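Non-structural protein 3 (Porcine deltacoronavirus, PDB 6LN0) is a multidomain viral replicase protein that carries a macro domain, probably binding ADP-ribose, and a zinc-containing papain-like protease that probably cleaves the viral polyprotein. Local coordinates at residues 249-253 against 267-271; 38-42 against 56-60. The contacts are given in a common frame with arbitrary orientation. Residue numbers count along the deposited sequence, not the author numbering.

Contact 1: residues 249-253 against 267-271; sequences GLMHL and NLFQN
In this coronavirus papain-like protease region, strand 250-253 of a two-stranded antiparallel hairpin packs against the C-terminal end of helix 260-270, through side chains three residues apart on the helix. In papain-like peptidases the corresponding helix carries the nucleophilic cysteine at its other, N-terminal end, so this contact lies at the end of the helix away from that residue. Gly249 (phi/psi 77/-7) leads into the extended strand (Leu250 -124/154, His252 -102/148), while Asn267 to Gln270 have helical angles. Register is set by CA-CA separations of 6.8 Å for Leu250-Gln270 and 6.9 Å for His252-Asn267. Gln270 is m at chi1 and t at chi2, with chi3 88°; its amide meets both peptide groups of one residue, as a neighbouring strand would. Met251 N donates to Gln270 OE1 (3.1 Å, 142°), and Gln270 NE2 donates to Met251 O (2.8 Å, 157°), an oxygen also bonded by Tyr287. Leu250, p at both chi1 and chi2, points toward the helix: its CB lies 3.7 Å from Gln270 OE1, and its CD2 lies 3.7 Å from Asn271 OD1. Met251 (t, p, p) turns its end away, onto Val244 and Arg246 of the partner strand. Asn267 is m with chi2 -19°, which brings OD1 to 3.3 Å from Leu250 CD1. His252, t with chi2 72°, presents its ring edge to the same amide and accepts through ND1 from Asn267 ND2 at 3.0 Å and 154°.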
ATOM      1  N   GLY A 249     -25.937 -19.480  28.562  1.00 57.96           N
ATOM      2  CA  GLY A 249     -24.901 -18.902  29.397  1.00 63.05           C
ATOM      3  C   GLY A 249     -23.739 -18.253  28.673  1.00 68.51           C
ATOM      4  O   GLY A 249     -22.907 -17.624  29.337  1.00 74.71           O
ATOM      5  N   LEU A 250     -23.642 -18.371  27.345  1.00 60.89           N
ATOM      6  CA  LEU A 250     -22.546 -17.785  26.585  1.00 64.57           C
ATOM      7  C   LEU A 250     -23.072 -16.854  25.494  1.00 64.69           C
ATOM      8  O   LEU A 250     -24.187 -17.025  24.990  1.00 67.46           O
ATOM      9  CB  LEU A 250     -21.674 -18.879  25.956  1.00 58.01           C
ATOM     10  CG  LEU A 250     -22.345 -19.958  25.116  1.00 55.66           C
ATOM     11  CD1 LEU A 250     -22.574 -19.460  23.703  1.00 57.95           C
ATOM     12  CD2 LEU A 250     -21.475 -21.198  25.091  1.00 58.36           C
ATOM     13  N   MET A 251     -22.249 -15.880  25.105  1.00 63.89           N
ATOM     14  CA  MET A 251     -22.576 -15.010  23.971  1.00 64.22           C
ATOM     15  C   MET A 251     -22.249 -15.752  22.674  1.00 54.11           C
ATOM     16  O   MET A 251     -21.089 -16.071  22.408  1.00 59.24           O
ATOM     17  CB  MET A 251     -21.823 -13.687  24.083  1.00 61.49           C
ATOM     18  CG  MET A 251     -22.224 -12.653  23.030  1.00 69.75           C
ATOM     19  SD  MET A 251     -23.833 -11.862  23.308  1.00 69.37           S
ATOM     20  CE  MET A 251     -23.415 -10.632  24.532  1.00 68.76           C
ATOM     21  N   HIS A 252     -23.273 -16.062  21.887  1.00 56.80           N
ATOM     22  CA  HIS A 252     -23.161 -16.910  20.710  1.00 53.96           C
ATOM     23  C   HIS A 252     -23.138 -16.071  19.443  1.00 56.32           C
ATOM     24  O   HIS A 252     -23.784 -15.024  19.354  1.00 57.05           O
ATOM     25  CB  HIS A 252     -24.337 -17.892  20.628  1.00 52.70           C
ATOM     26  CG  HIS A 252     -24.383 -18.685  19.355  1.00 49.38           C
ATOM     27  ND1 HIS A 252     -23.491 -19.700  19.077  1.00 54.98           N
ATOM     28  CD2 HIS A 252     -25.219 -18.624  18.291  1.00 51.44           C
ATOM     29  CE1 HIS A 252     -23.767 -20.222  17.894  1.00 50.20           C
ATOM     30  NE2 HIS A 252     -24.808 -19.584  17.392  1.00 50.51           N
ATOM     31  N   LEU A 253     -22.430 -16.562  18.440  1.00 54.86           N
ATOM     32  CA  LEU A 253     -22.319 -15.861  17.172  1.00 56.52           C
ATOM     33  C   LEU A 253     -23.288 -16.520  16.206  1.00 55.15           C
ATOM     34  O   LEU A 253     -23.023 -17.624  15.721  1.00 53.34           O
ATOM     35  CB  LEU A 253     -20.887 -15.890  16.643  1.00 54.20           C
ATOM     36  CG  LEU A 253     -20.637 -15.193  15.305  1.00 52.68           C
ATOM     37  CD1 LEU A 253     -20.575 -13.684  15.468  1.00 51.10           C
ATOM     38  CD2 LEU A 253     -19.368 -15.697  14.669  1.00 49.27           C
ATOM     39  N   ASN A 267     -17.127 -20.615  21.337  1.00 45.41           N
ATOM     40  CA  ASN A 267     -18.005 -21.123  22.381  1.00 51.33           C
ATOM     41  C   ASN A 267     -17.294 -22.131  23.281  1.00 47.72           C
ATOM     42  O   ASN A 267     -17.477 -22.099  24.499  1.00 48.42           O
ATOM     43  CB  ASN A 267     -19.267 -21.714  21.765  1.00 51.12           C
ATOM     44  CG  ASN A 267     -20.184 -20.631  21.232  1.00 56.18           C
ATOM     45  OD1 ASN A 267     -20.058 -19.450  21.618  1.00 55.38           O
ATOM     46  ND2 ASN A 267     -21.086 -21.004  20.328  1.00 48.77           N
ATOM     47  N   LEU A 268     -16.479 -23.022  22.711  1.00 46.51           N
ATOM     48  CA  LEU A 268     -15.560 -23.808  23.531  1.00 47.07           C
ATOM     49  C   LEU A 268     -14.715 -22.903  24.419  1.00 46.02           C
ATOM     50  O   LEU A 268     -14.598 -23.129  25.629  1.00 45.39           O
ATOM     51  CB  LEU A 268     -14.661 -24.662  22.641  1.00 42.97           C
ATOM     52  CG  LEU A 268     -13.676 -25.584  23.336  1.00 43.55           C
ATOM     53  CD1 LEU A 268     -14.401 -26.612  24.187  1.00 40.15           C
ATOM     54  CD2 LEU A 268     -12.824 -26.273  22.282  1.00 38.02           C
ATOM     55  N   PHE A 269     -14.129 -21.853  23.832  1.00 44.99           N
ATOM     56  CA  PHE A 269     -13.229 -21.000  24.598  1.00 45.31           C
ATOM     57  C   PHE A 269     -13.954 -20.383  25.783  1.00 46.87           C
ATOM     58  O   PHE A 269     -13.418 -20.337  26.896  1.00 47.20           O
ATOM     59  CB  PHE A 269     -12.607 -19.900  23.715  1.00 42.72           C
ATOM     60  CG  PHE A 269     -11.655 -19.024  24.469  1.00 42.43           C
ATOM     61  CD1 PHE A 269     -12.105 -17.897  25.138  1.00 43.66           C
ATOM     62  CD2 PHE A 269     -10.327 -19.382  24.596  1.00 42.05           C
ATOM     63  CE1 PHE A 269     -11.242 -17.133  25.890  1.00 44.01           C
ATOM     64  CE2 PHE A 269      -9.455 -18.618  25.352  1.00 44.01           C
ATOM     65  CZ  PHE A 269      -9.908 -17.486  25.982  1.00 46.10           C
ATOM     66  N   GLN A 270     -15.183 -19.916  25.566  1.00 48.07           N
ATOM     67  CA  GLN A 270     -15.958 -19.329  26.649  1.00 50.55           C
ATOM     68  C   GLN A 270     -16.172 -20.301  27.805  1.00 53.34           C
ATOM     69  O   GLN A 270     -16.368 -19.852  28.939  1.00 53.33           O
ATOM     70  CB  GLN A 270     -17.304 -18.831  26.113  1.00 48.06           C
ATOM     71  CG  GLN A 270     -17.191 -17.571  25.253  1.00 45.79           C
ATOM     72  CD  GLN A 270     -18.537 -17.040  24.808  1.00 50.67           C
ATOM     73  OE1 GLN A 270     -19.165 -16.247  25.513  1.00 54.16           O
ATOM     74  NE2 GLN A 270     -18.999 -17.486  23.636  1.00 52.95           N
ATOM     75  N   ASN A 271     -16.122 -21.614  27.554  1.00 47.67           N
ATOM     76  CA  ASN A 271     -16.270 -22.600  28.615  1.00 54.64           C
ATOM     77  C   ASN A 271     -14.943 -23.074  29.178  1.00 52.70           C
ATOM     78  O   ASN A 271     -14.903 -24.130  29.817  1.00 52.41           O
ATOM     79  CB  ASN A 271     -17.091 -23.800  28.130  1.00 55.44           C
ATOM     80  CG  ASN A 271     -18.583 -23.523  28.178  1.00 58.88           C
ATOM     81  OD1 ASN A 271     -19.225 -23.352  27.138  1.00 59.49           O
ATOM     82  ND2 ASN A 271     -19.131 -23.421  29.386  1.00 54.53           N
TER

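Contact 2: residues 38-42 against 56-60; sequences QLTNG and KYQEY
Two hydrogen bonds, both made by the Gln58 side-chain amide, join residues 38-42 to 56-60. Asn41 ND2 donates to Gln58 OE1 (2.9 Å, 155°), and Gln58 NE2 donates weakly to Leu39 O (3.3 Å, 164°) besides bonding Asn62 one helical turn on. Asn41 OD1 is held by Asn33, leaving its ND2 end for Gln58. Within the loop, Gly42 N donates weakly to Thr40 OG1 (3.3 Å, 121°), whose stronger partner is Asn36. Rotamers make the cross-links possible: Gln58 is t, then p, with chi3 60°, so its end comes nearer although CA-to-CB points sideways, and Asn41 is m with chi2 -65°. The backbone of 38-42 has no regular structure. Leu39 (47/28) and Asn41 (45/50) take left-handed helical angles on either side of Thr40 (-57/-19), a sequence that aims the CB atoms of Leu39 and Asn41 toward the helix and that of Thr40 away. The nearest CA pair, Thr40-Gln58, is 8.1 Å apart. In the macro domain fold this is the loop after strand 29-34, leading into helix 44-53; the run of glycines that begins at Gly42 resembles the loop that binds ADP-ribose in relatives. Van der Waals contact adds to the polar link: Tyr57, t with chi2 84°, brings CE2 to 3.7 Å from Asn41 ND2, while its hydroxyl bonds His88. Charge pairing stays within the helical segment 56-60, in the salt bridge from Lys56 NZ to Glu59 OE2 at 3.1 Å.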
ATOM      1  N   GLN A  38      10.098  34.573 -39.789  1.00 73.54           N
ATOM      2  CA  GLN A  38      10.809  35.761 -40.246  1.00 70.68           C
ATOM      3  C   GLN A  38      11.705  36.363 -39.176  1.00 69.63           C
ATOM      4  O   GLN A  38      12.271  37.438 -39.398  1.00 71.97           O
ATOM      5  CB  GLN A  38       9.824  36.823 -40.734  1.00 71.87           C
ATOM      6  CG  GLN A  38       9.546  36.758 -42.210  1.00 69.50           C
ATOM      7  CD  GLN A  38       8.560  35.662 -42.545  1.00 80.98           C
ATOM      8  OE1 GLN A  38       7.814  35.190 -41.673  1.00 81.65           O
ATOM      9  NE2 GLN A  38       8.553  35.237 -43.809  1.00 81.13           N
ATOM     10  N   LEU A  39      11.829  35.712 -38.018  1.00 67.61           N
ATOM     11  CA  LEU A  39      12.738  36.144 -36.946  1.00 65.98           C
ATOM     12  C   LEU A  39      12.613  37.638 -36.661  1.00 63.54           C
ATOM     13  O   LEU A  39      13.555  38.288 -36.208  1.00 69.16           O
ATOM     14  CB  LEU A  39      14.187  35.774 -37.268  1.00 66.28           C
ATOM     15  CG  LEU A  39      14.370  34.308 -37.683  1.00 69.61           C
ATOM     16  CD1 LEU A  39      15.624  34.129 -38.534  1.00 61.97           C
ATOM     17  CD2 LEU A  39      14.371  33.389 -36.463  1.00 57.52           C
ATOM     18  N   THR A  40      11.436  38.188 -36.913  1.00 64.08           N
ATOM     19  CA  THR A  40      11.202  39.589 -36.620  1.00 66.86           C
ATOM     20  C   THR A  40      11.450  39.922 -35.156  1.00 63.14           C
ATOM     21  O   THR A  40      11.646  41.093 -34.830  1.00 63.50           O
ATOM     22  CB  THR A  40       9.768  39.963 -37.012  1.00 67.68           C
ATOM     23  OG1 THR A  40       8.860  39.468 -36.022  1.00 70.72           O
ATOM     24  CG2 THR A  40       9.404  39.342 -38.347  1.00 60.76           C
ATOM     25  N   ASN A  41      11.465  38.928 -34.275  1.00 61.64           N
ATOM     26  CA  ASN A  41      11.537  39.154 -32.832  1.00 63.05           C
ATOM     27  C   ASN A  41      10.569  40.254 -32.402  1.00 69.95           C
ATOM     28  O   ASN A  41      10.934  41.205 -31.705  1.00 73.81           O
ATOM     29  CB  ASN A  41      12.964  39.474 -32.393  1.00 64.76           C
ATOM     30  CG  ASN A  41      13.865  38.265 -32.444  1.00 67.45           C
ATOM     31  OD1 ASN A  41      13.664  37.291 -31.707  1.00 69.04           O
ATOM     32  ND2 ASN A  41      14.860  38.311 -33.314  1.00 60.60           N
ATOM     33  N   GLY A  42       9.314  40.109 -32.838  1.00 75.82           N
ATOM     34  CA  GLY A  42       8.242  41.049 -32.551  1.00 71.64           C
ATOM     35  C   GLY A  42       8.030  41.359 -31.081  1.00 69.32           C
ATOM     36  O   GLY A  42       8.106  42.520 -30.666  1.00 70.53           O
ATOM     37  N   LYS A  56      23.520  43.726 -33.986  1.00 60.15           N
ATOM     38  CA  LYS A  56      24.137  42.847 -34.977  1.00 62.03           C
ATOM     39  C   LYS A  56      23.476  41.470 -34.965  1.00 57.47           C
ATOM     40  O   LYS A  56      23.350  40.821 -36.013  1.00 58.23           O
ATOM     41  CB  LYS A  56      25.649  42.744 -34.737  1.00 62.44           C
ATOM     42  CG  LYS A  56      26.438  44.052 -35.003  1.00 68.64           C
ATOM     43  CD  LYS A  56      26.830  44.198 -36.489  1.00 73.02           C
ATOM     44  CE  LYS A  56      27.490  45.545 -36.803  1.00 74.89           C
ATOM     45  NZ  LYS A  56      26.732  46.329 -37.832  1.00 72.39           N
ATOM     46  N   TYR A  57      23.007  41.024 -33.802  1.00 55.31           N
ATOM     47  CA  TYR A  57      22.197  39.806 -33.765  1.00 59.19           C
ATOM     48  C   TYR A  57      20.970  39.944 -34.662  1.00 57.89           C
ATOM     49  O   TYR A  57      20.709  39.084 -35.514  1.00 56.04           O
ATOM     50  CB  TYR A  57      21.806  39.481 -32.322  1.00 58.25           C
ATOM     51  CG  TYR A  57      20.645  38.525 -32.187  1.00 61.67           C
ATOM     52  CD1 TYR A  57      20.837  37.148 -32.253  1.00 63.85           C
ATOM     53  CD2 TYR A  57      19.355  38.993 -31.985  1.00 63.17           C
ATOM     54  CE1 TYR A  57      19.780  36.279 -32.141  1.00 57.54           C
ATOM     55  CE2 TYR A  57      18.289  38.126 -31.872  1.00 64.70           C
ATOM     56  CZ  TYR A  57      18.507  36.778 -31.949  1.00 64.22           C
ATOM     57  OH  TYR A  57      17.440  35.931 -31.833  1.00 65.96           O
ATOM     58  N   GLN A  58      20.234  41.057 -34.526  1.00 53.61           N
ATOM     59  CA  GLN A  58      19.015  41.225 -35.314  1.00 52.04           C
ATOM     60  C   GLN A  58      19.298  41.330 -36.811  1.00 58.88           C
ATOM     61  O   GLN A  58      18.477  40.868 -37.626  1.00 57.44           O
ATOM     62  CB  GLN A  58      18.233  42.448 -34.837  1.00 54.99           C
ATOM     63  CG  GLN A  58      16.879  42.599 -35.528  1.00 51.33           C
ATOM     64  CD  GLN A  58      16.053  41.334 -35.438  1.00 63.36           C
ATOM     65  OE1 GLN A  58      15.727  40.869 -34.337  1.00 53.27           O
ATOM     66  NE2 GLN A  58      15.717  40.758 -36.596  1.00 62.48           N
ATOM     67  N   GLU A  59      20.435  41.931 -37.197  1.00 54.74           N
ATOM     68  CA  GLU A  59      20.755  42.042 -38.622  1.00 58.33           C
ATOM     69  C   GLU A  59      21.057  40.678 -39.226  1.00 53.73           C
ATOM     70  O   GLU A  59      20.645  40.383 -40.356  1.00 50.11           O
ATOM     71  CB  GLU A  59      21.949  42.984 -38.853  1.00 58.23           C
ATOM     72  CG  GLU A  59      21.989  44.188 -37.924  1.00 62.98           C
ATOM     73  CD  GLU A  59      23.122  45.178 -38.220  1.00 74.74           C
ATOM     74  OE1 GLU A  59      22.934  46.393 -37.936  1.00 74.09           O
ATOM     75  OE2 GLU A  59      24.198  44.751 -38.705  1.00 77.33           O
ATOM     76  N   TYR A  60      21.798  39.836 -38.498  1.00 54.26           N
ATOM     77  CA  TYR A  60      22.082  38.507 -39.023  1.00 49.98           C
ATOM     78  C   TYR A  60      20.793  37.702 -39.179  1.00 51.14           C
ATOM     79  O   TYR A  60      20.629  36.975 -40.164  1.00 54.83           O
ATOM     80  CB  TYR A  60      23.100  37.778 -38.134  1.00 53.17           C
ATOM     81  CG  TYR A  60      23.292  36.354 -38.581  1.00 50.84           C
ATOM     82  CD1 TYR A  60      23.838  36.065 -39.828  1.00 46.05           C
ATOM     83  CD2 TYR A  60      22.864  35.296 -37.786  1.00 49.87           C
ATOM     84  CE1 TYR A  60      23.979  34.763 -40.261  1.00 48.01           C
ATOM     85  CE2 TYR A  60      23.002  33.979 -38.200  1.00 46.31           C
ATOM     86  CZ  TYR A  60      23.560  33.713 -39.431  1.00 55.58           C
ATOM     87  OH  TYR A  60      23.687  32.398 -39.830  1.00 47.29           O
TER

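In the fold
Contacts 1 and 2 belong to different domains of an elongated chain: their centres are 92 Å apart and their nearest atoms about 77 Å. They lie on opposite sides of the chain's centre, contact 1 at 37 Å from it and contact 2 at 56 Å, and follow in series along the sequence. Each closes a 13-residue excursion using a glutamine amide, which bonds main chain at both ends in contact 1 but, in contact 2, bonds one main-chain oxygen weakly and an asparagine side chain more firmly. Segment 38-42 borders a probable nucleotide-binding loop of the macro domain, whereas 249-253/267-271 belongs to the protease region, as does the zinc site of Cys334, Cys335, Cys360 and Cys363; neither contact supplies a zinc ligand.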